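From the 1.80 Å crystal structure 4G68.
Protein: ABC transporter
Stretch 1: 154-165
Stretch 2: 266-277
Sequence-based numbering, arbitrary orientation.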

ATOM      1  N   ALA C 154       5.516   0.687  -1.958  1.00 20.63           N
ATOM      2  CA  ALA C 154       6.767   0.723  -1.230  1.00 20.10           C
ATOM      3  C   ALA C 154       6.489   1.538   0.026  1.00 18.82           C
ATOM      4  O   ALA C 154       5.680   2.490  -0.018  1.00 20.58           O
ATOM      5  CB  ALA C 154       7.845   1.388  -2.095  1.00 17.85           C
ATOM      6  N   SER C 155       7.138   1.156   1.126  1.00 17.29           N
ATOM      7  CA  SER C 155       6.993   1.937   2.401  1.00 19.79           C
ATOM      8  C   SER C 155       7.799   3.224   2.367  1.00 19.01           C
ATOM      9  O   SER C 155       9.001   3.187   2.011  1.00 20.96           O
ATOM     10  CB  SER C 155       7.407   1.098   3.622  1.00 19.15           C
ATOM     11  OG  SER C 155       8.631   0.352   3.381  1.00 18.56           O
ATOM     12  N   VAL C 156       7.219   4.325   2.867  1.00 16.79           N
ATOM     13  CA  VAL C 156       7.930   5.602   2.812  1.00 19.48           C
ATOM     14  C   VAL C 156       7.764   6.343   4.128  1.00 21.65           C
ATOM     15  O   VAL C 156       6.646   6.409   4.624  1.00 18.91           O
ATOM     16  CB  VAL C 156       7.328   6.521   1.729  1.00 17.37           C
ATOM     17  CG1 VAL C 156       8.026   7.892   1.683  1.00 19.75           C
ATOM     18  CG2 VAL C 156       7.413   5.843   0.361  1.00 19.09           C
ATOM     19  N   LEU C 157       8.876   6.937   4.645  1.00 19.51           N
ATOM     20  CA  LEU C 157       8.794   7.961   5.683  1.00 18.59           C
ATOM     21  C   LEU C 157       8.776   9.316   4.970  1.00 18.80           C
ATOM     22  O   LEU C 157       9.737   9.701   4.278  1.00 19.33           O
ATOM     23  CB  LEU C 157       9.944   7.826   6.727  1.00 18.02           C
ATOM     24  CG  LEU C 157      10.076   8.876   7.868  1.00 17.26           C
ATOM     25  CD1 LEU C 157       8.826   9.005   8.736  1.00 19.46           C
ATOM     26  CD2 LEU C 157      11.307   8.572   8.709  1.00 17.90           C
ATOM     27  N   TYR C 158       7.693  10.073   5.192  1.00 20.19           N
ATOM     28  CA  TYR C 158       7.565  11.433   4.673  1.00 22.57           C
ATOM     29  C   TYR C 158       7.991  12.404   5.750  1.00 22.83           C
ATOM     30  O   TYR C 158       7.523  12.311   6.874  1.00 22.23           O
ATOM     31  CB  TYR C 158       6.108  11.721   4.288  1.00 21.04           C
ATOM     32  CG  TYR C 158       5.590  10.797   3.217  1.00 20.64           C
ATOM     33  CD1 TYR C 158       5.708  11.125   1.875  1.00 24.38           C
ATOM     34  CD2 TYR C 158       4.918   9.624   3.546  1.00 22.57           C
ATOM     35  CE1 TYR C 158       5.208  10.290   0.878  1.00 21.91           C
ATOM     36  CE2 TYR C 158       4.426   8.775   2.556  1.00 21.37           C
ATOM     37  CZ  TYR C 158       4.565   9.114   1.245  1.00 18.80           C
ATOM     38  OH  TYR C 158       4.048   8.262   0.290  1.00 19.27           O
ATOM     39  N   ILE C 159       8.885  13.335   5.383  1.00 22.94           N
ATOM     40  CA  ILE C 159       9.447  14.343   6.279  1.00 21.99           C
ATOM     41  C   ILE C 159       8.970  15.717   5.790  1.00 23.36           C
ATOM     42  O   ILE C 159       9.239  16.077   4.641  1.00 22.73           O
ATOM     43  CB  ILE C 159      11.022  14.289   6.177  1.00 22.22           C
ATOM     44  CG1 ILE C 159      11.530  12.907   6.524  1.00 22.08           C
ATOM     45  CG2 ILE C 159      11.745  15.391   6.984  1.00 20.00           C
ATOM     46  CD1 ILE C 159      11.071  12.507   7.902  1.00 24.17           C
ATOM     47  N   ASN C 160       8.262  16.469   6.632  1.00 25.15           N
ATOM     48  CA  ASN C 160       7.997  17.877   6.329  1.00 22.49           C
ATOM     49  C   ASN C 160       9.279  18.668   6.610  1.00 25.71           C
ATOM     50  O   ASN C 160       9.537  18.988   7.784  1.00 22.95           O
ATOM     51  CB  ASN C 160       6.847  18.418   7.200  1.00 22.44           C
ATOM     52  CG  ASN C 160       6.485  19.864   6.858  1.00 21.26           C
ATOM     53  OD1 ASN C 160       7.371  20.679   6.614  1.00 28.34           O
ATOM     54  ND2 ASN C 160       5.207  20.180   6.805  1.00 22.84           N
ATOM     55  N   LYS C 161      10.076  18.966   5.562  1.00 26.32           N
ATOM     56  CA  LYS C 161      11.397  19.619   5.736  1.00 29.69           C
ATOM     57  C   LYS C 161      11.276  20.962   6.461  1.00 26.35           C
ATOM     58  O   LYS C 161      12.162  21.327   7.253  1.00 28.20           O
ATOM     59  CB  LYS C 161      12.100  19.886   4.400  1.00 28.39           C
ATOM     60  CG  LYS C 161      12.382  18.655   3.513  1.00 36.61           C
ATOM     61  CD  LYS C 161      12.939  19.140   2.165  1.00 34.20           C
ATOM     62  CE  LYS C 161      12.711  18.150   1.036  1.00 42.06           C
ATOM     63  NZ  LYS C 161      12.889  18.654  -0.371  1.00 42.67           N
ATOM     64  N   GLU C 162      10.192  21.680   6.185  1.00 28.54           N
ATOM     65  CA  GLU C 162       9.974  23.025   6.752  1.00 26.45           C
ATOM     66  C   GLU C 162       9.838  22.921   8.267  1.00 29.62           C
ATOM     67  O   GLU C 162      10.349  23.776   9.006  1.00 28.01           O
ATOM     68  CB  GLU C 162       8.729  23.677   6.191  1.00 30.27           C
ATOM     69  CG  GLU C 162       8.538  25.111   6.714  1.00 29.39           C
ATOM     70  CD  GLU C 162       7.312  25.771   6.115  1.00 34.99           C
ATOM     71  OE1 GLU C 162       7.481  26.515   5.122  1.00 36.04           O
ATOM     72  OE2 GLU C 162       6.190  25.536   6.629  1.00 30.88           O
ATOM     73  N   LEU C 163       9.174  21.859   8.731  1.00 26.97           N
ATOM     74  CA  LEU C 163       8.937  21.706  10.175  1.00 27.79           C
ATOM     75  C   LEU C 163      10.243  21.324  10.872  1.00 28.76           C
ATOM     76  O   LEU C 163      10.542  21.845  11.973  1.00 29.23           O
ATOM     77  CB  LEU C 163       7.775  20.721  10.478  1.00 24.53           C
ATOM     78  CG  LEU C 163       6.357  21.385  10.373  1.00 24.87           C
ATOM     79  CD1 LEU C 163       5.187  20.425  10.462  1.00 22.31           C
ATOM     80  CD2 LEU C 163       6.146  22.507  11.374  1.00 23.87           C
ATOM     81  N   PHE C 164      11.012  20.443  10.231  1.00 26.53           N
ATOM     82  CA  PHE C 164      12.310  20.011  10.785  1.00 24.81           C
ATOM     83  C   PHE C 164      13.251  21.251  10.889  1.00 26.50           C
ATOM     84  O   PHE C 164      13.876  21.476  11.959  1.00 24.65           O
ATOM     85  CB  PHE C 164      12.923  18.819   9.974  1.00 24.96           C
ATOM     86  CG  PHE C 164      12.430  17.459  10.410  1.00 24.50           C
ATOM     87  CD1 PHE C 164      13.243  16.608  11.177  1.00 24.24           C
ATOM     88  CD2 PHE C 164      11.150  17.020  10.082  1.00 25.22           C
ATOM     89  CE1 PHE C 164      12.783  15.360  11.615  1.00 25.39           C
ATOM     90  CE2 PHE C 164      10.688  15.774  10.495  1.00 27.02           C
ATOM     91  CZ  PHE C 164      11.501  14.935  11.266  1.00 28.32           C
ATOM     92  N   ASP C 165      13.290  22.059   9.826  1.00 23.58           N
ATOM     93  CA  ASP C 165      14.169  23.255   9.751  1.00 28.50           C
ATOM     94  C   ASP C 165      13.768  24.275  10.830  1.00 29.93           C
ATOM     95  O   ASP C 165      14.626  24.744  11.655  1.00 29.08           O
ATOM     96  CB  ASP C 165      14.117  23.906   8.352  1.00 31.39           C
ATOM     97  CG  ASP C 165      14.908  23.127   7.275  1.00 35.51           C
ATOM     98  OD1 ASP C 165      15.509  22.064   7.569  1.00 38.80           O
ATOM     99  OD2 ASP C 165      14.908  23.594   6.096  1.00 44.15           O
ATOM    100  N   GLU C 266      -4.389  16.015   7.671  1.00 28.51           N
ATOM    101  CA  GLU C 266      -3.515  16.521   8.734  1.00 31.30           C
ATOM    102  C   GLU C 266      -2.143  16.919   8.198  1.00 32.76           C
ATOM    103  O   GLU C 266      -1.726  18.089   8.283  1.00 29.88           O
ATOM    104  CB  GLU C 266      -3.289  15.439   9.766  1.00 39.27           C
ATOM    105  CG  GLU C 266      -3.895  15.796  11.105  1.00 48.46           C
ATOM    106  CD  GLU C 266      -3.544  14.805  12.203  1.00 54.29           C
ATOM    107  OE1 GLU C 266      -2.714  13.903  12.067  1.00 52.03           O
ATOM    108  OE2 GLU C 266      -4.156  14.919  13.261  1.00 63.11           O
ATOM    109  N   PHE C 267      -1.458  15.927   7.628  1.00 28.06           N
ATOM    110  CA  PHE C 267      -0.107  16.112   7.134  1.00 26.10           C
ATOM    111  C   PHE C 267      -0.004  17.102   6.018  1.00 25.60           C
ATOM    112  O   PHE C 267       0.990  17.833   5.980  1.00 26.05           O
ATOM    113  CB  PHE C 267       0.477  14.816   6.627  1.00 26.51           C
ATOM    114  CG  PHE C 267       1.976  14.859   6.425  1.00 24.11           C
ATOM    115  CD1 PHE C 267       2.828  15.152   7.484  1.00 26.35           C
ATOM    116  CD2 PHE C 267       2.529  14.584   5.190  1.00 23.43           C
ATOM    117  CE1 PHE C 267       4.206  15.159   7.306  1.00 26.73           C
ATOM    118  CE2 PHE C 267       3.904  14.555   5.004  1.00 24.29           C
ATOM    119  CZ  PHE C 267       4.750  14.871   6.059  1.00 26.27           C
ATOM    120  N   ASN C 268      -0.989  17.106   5.117  1.00 25.69           N
ATOM    121  CA  ASN C 268      -0.958  18.021   3.970  1.00 26.45           C
ATOM    122  C   ASN C 268      -1.304  19.455   4.327  1.00 26.97           C
ATOM    123  O   ASN C 268      -1.011  20.368   3.544  1.00 27.21           O
ATOM    124  CB  ASN C 268      -1.590  17.466   2.646  1.00 24.91           C
ATOM    125  CG  ASN C 268      -3.099  17.685   2.515  1.00 25.84           C
ATOM    126  OD1 ASN C 268      -3.737  18.403   3.275  1.00 22.68           O
ATOM    127  ND2 ASN C 268      -3.679  17.043   1.501  1.00 24.12           N
ATOM    128  N   GLN C 269      -1.899  19.643   5.519  1.00 27.48           N
ATOM    129  CA  GLN C 269      -2.137  20.991   6.057  1.00 29.74           C
ATOM    130  C   GLN C 269      -0.963  21.484   6.905  1.00 29.78           C
ATOM    131  O   GLN C 269      -1.019  22.555   7.497  1.00 29.19           O
ATOM    132  CB  GLN C 269      -3.448  21.017   6.851  1.00 29.14           C
ATOM    133  CG  GLN C 269      -4.690  20.850   5.973  1.00 28.06           C
ATOM    134  CD  GLN C 269      -4.765  21.865   4.835  1.00 31.23           C
ATOM    135  OE1 GLN C 269      -4.541  21.533   3.648  1.00 37.36           O
ATOM    136  NE2 GLN C 269      -5.070  23.102   5.180  1.00 28.87           N
ATOM    137  N   GLY C 270       0.102  20.699   6.940  1.00 27.30           N
ATOM    138  CA  GLY C 270       1.334  21.087   7.661  1.00 31.73           C
ATOM    139  C   GLY C 270       1.224  20.891   9.158  1.00 28.08           C
ATOM    140  O   GLY C 270       1.887  21.560   9.924  1.00 29.33           O
ATOM    141  N   LYS C 271       0.372  19.974   9.592  1.00 29.45           N
ATOM    142  CA  LYS C 271       0.059  19.843  11.024  1.00 29.46           C
ATOM    143  C   LYS C 271       0.783  18.693  11.716  1.00 27.91           C
ATOM    144  O   LYS C 271       0.500  18.376  12.886  1.00 23.54           O
ATOM    145  CB  LYS C 271      -1.470  19.733  11.271  1.00 30.98           C
ATOM    146  CG  LYS C 271      -2.288  20.955  10.853  1.00 32.16           C
ATOM    147  CD  LYS C 271      -3.748  20.704  11.176  1.00 35.08           C
ATOM    148  CE  LYS C 271      -4.652  21.863  10.754  1.00 42.11           C
ATOM    149  NZ  LYS C 271      -4.705  22.860  11.855  1.00 41.86           N
ATOM    150  N   ALA C 272       1.708  18.051  11.007  1.00 27.47           N
ATOM    151  CA  ALA C 272       2.573  17.021  11.656  1.00 26.58           C
ATOM    152  C   ALA C 272       3.939  16.993  11.011  1.00 24.34           C
ATOM    153  O   ALA C 272       4.037  17.248   9.780  1.00 21.45           O
ATOM    154  CB  ALA C 272       1.928  15.646  11.579  1.00 30.67           C
ATOM    155  N   ALA C 273       4.978  16.714  11.831  1.00 20.11           N
ATOM    156  CA  ALA C 273       6.401  16.539  11.332  1.00 22.61           C
ATOM    157  C   ALA C 273       6.546  15.449  10.263  1.00 23.70           C
ATOM    158  O   ALA C 273       7.195  15.714   9.219  1.00 21.82           O
ATOM    159  CB  ALA C 273       7.343  16.198  12.491  1.00 22.56           C
ATOM    160  N   MET C 274       5.978  14.244  10.564  1.00 19.25           N
ATOM    161  CA  MET C 274       6.122  12.998   9.814  1.00 16.70           C
ATOM    162  C   MET C 274       4.823  12.221   9.562  1.00 16.84           C
ATOM    163  O   MET C 274       3.771  12.519  10.135  1.00 15.44           O
ATOM    164  CB  MET C 274       7.193  12.022  10.439  1.00 19.66           C
ATOM    165  CG  MET C 274       8.511  12.666  10.899  1.00 19.36           C
ATOM    166  SD  MET C 274       9.648  11.634  11.870  1.00 14.18           S
ATOM    167  CE  MET C 274      10.536  10.730  10.609  1.00 23.05           C
ATOM    168  N   TYR C 275       4.890  11.343   8.538  1.00 18.47           N
ATOM    169  CA  TYR C 275       3.827  10.364   8.184  1.00 20.77           C
ATOM    170  C   TYR C 275       4.557   9.184   7.679  1.00 23.23           C
ATOM    171  O   TYR C 275       5.542   9.333   6.917  1.00 21.05           O
ATOM    172  CB  TYR C 275       3.104  10.849   7.026  1.00 20.08           C
ATOM    173  CG  TYR C 275       1.948  10.072   6.557  1.00 24.88           C
ATOM    174  CD1 TYR C 275       0.649  10.427   6.946  1.00 24.95           C
ATOM    175  CD2 TYR C 275       2.106   9.042   5.591  1.00 21.46           C
ATOM    176  CE1 TYR C 275      -0.450   9.726   6.475  1.00 24.81           C
ATOM    177  CE2 TYR C 275       0.997   8.348   5.128  1.00 22.50           C
ATOM    178  CZ  TYR C 275      -0.274   8.681   5.559  1.00 23.24           C
ATOM    179  OH  TYR C 275      -1.375   7.947   5.096  1.00 19.12           O
ATOM    180  N   PHE C 276       4.042   8.005   8.017  1.00 20.96           N
ATOM    181  CA  PHE C 276       4.625   6.837   7.451  1.00 19.90           C
ATOM    182  C   PHE C 276       3.601   5.930   6.777  1.00 20.93           C
ATOM    183  O   PHE C 276       2.578   5.603   7.322  1.00 17.79           O
ATOM    184  CB  PHE C 276       5.415   6.073   8.518  1.00 21.42           C
ATOM    185  CG  PHE C 276       5.959   4.793   8.021  1.00 21.77           C
ATOM    186  CD1 PHE C 276       7.123   4.776   7.272  1.00 21.93           C
ATOM    187  CD2 PHE C 276       5.283   3.592   8.259  1.00 22.49           C
ATOM    188  CE1 PHE C 276       7.619   3.604   6.743  1.00 18.49           C
ATOM    189  CE2 PHE C 276       5.767   2.416   7.708  1.00 19.55           C
ATOM    190  CZ  PHE C 276       6.924   2.422   6.983  1.00 21.35           C
ATOM    191  N   GLY C 277       3.883   5.536   5.551  1.00 16.06           N
ATOM    192  CA  GLY C 277       2.901   4.670   4.989  1.00 20.40           C
ATOM    193  C   GLY C 277       3.295   4.253   3.631  1.00 17.21           C
ATOM    194  O   GLY C 277       4.498   4.093   3.335  1.00 19.76           O
TER
HETATM  195  O   HOH W   1       3.421  18.314   7.375  1.00 16.27           O

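Antiparallel strands illustrate a general economy: the backbone supplies the polar bonds, leaving the side chains free to pack on the two faces. In this ABC transporter, strands 154-160 and 274-277 run at 168° to each other and pair in narrow and wide steps. Val 156 N donates to Gly 277 O (2.8 Å), and Gly 277 N returns a bond to Val 156 O (3.0 Å). Two residues on, Tyr 158 N reaches Tyr 275 O at 2.9 Å, while the reciprocal bond from Tyr 275 N to Tyr 158 O is longer, at 3.3 Å. Asn 160 N to Ala 273 O (2.9 Å) closes the ladder.

Asn 160 then changes role. Its OD1 caps the following helix by accepting from Leu 163 N (3.0 Å), and its ND2 donates to a water (2.6 Å) that in turn donates to Phe 267 O (2.8 Å) and Ala 272 O (2.7 Å). An amide, acceptor and donor at once, suits this junction: one side chain starts the helix and, through the water, ties it to the other stretch.

Alternation sorts the remaining side chains. Leu 157, Ile 159, Met 274 and Phe 276 share one face, where the flexible Met 274 extends its CE to within 3.3 Å of Ile 159 CD1. Phe 164, from the helix, brings its ring edge to this methionine, CZ lying 3.8 Å from Met 274 CG. On the other face Tyr 158 meets Tyr 275 obliquely, CD2 to CD2 at 3.5 Å, and Phe 267 CE2 packs 3.7 Å from Tyr 158 CB. Gly 277 belongs here too; its backbone angles call for glycine, and a CB would be crowded by Tyr 275 CE2. Gly 270, with positive phi, ends the other helix in a Schellman turn. Together the stretches bury 745 Å².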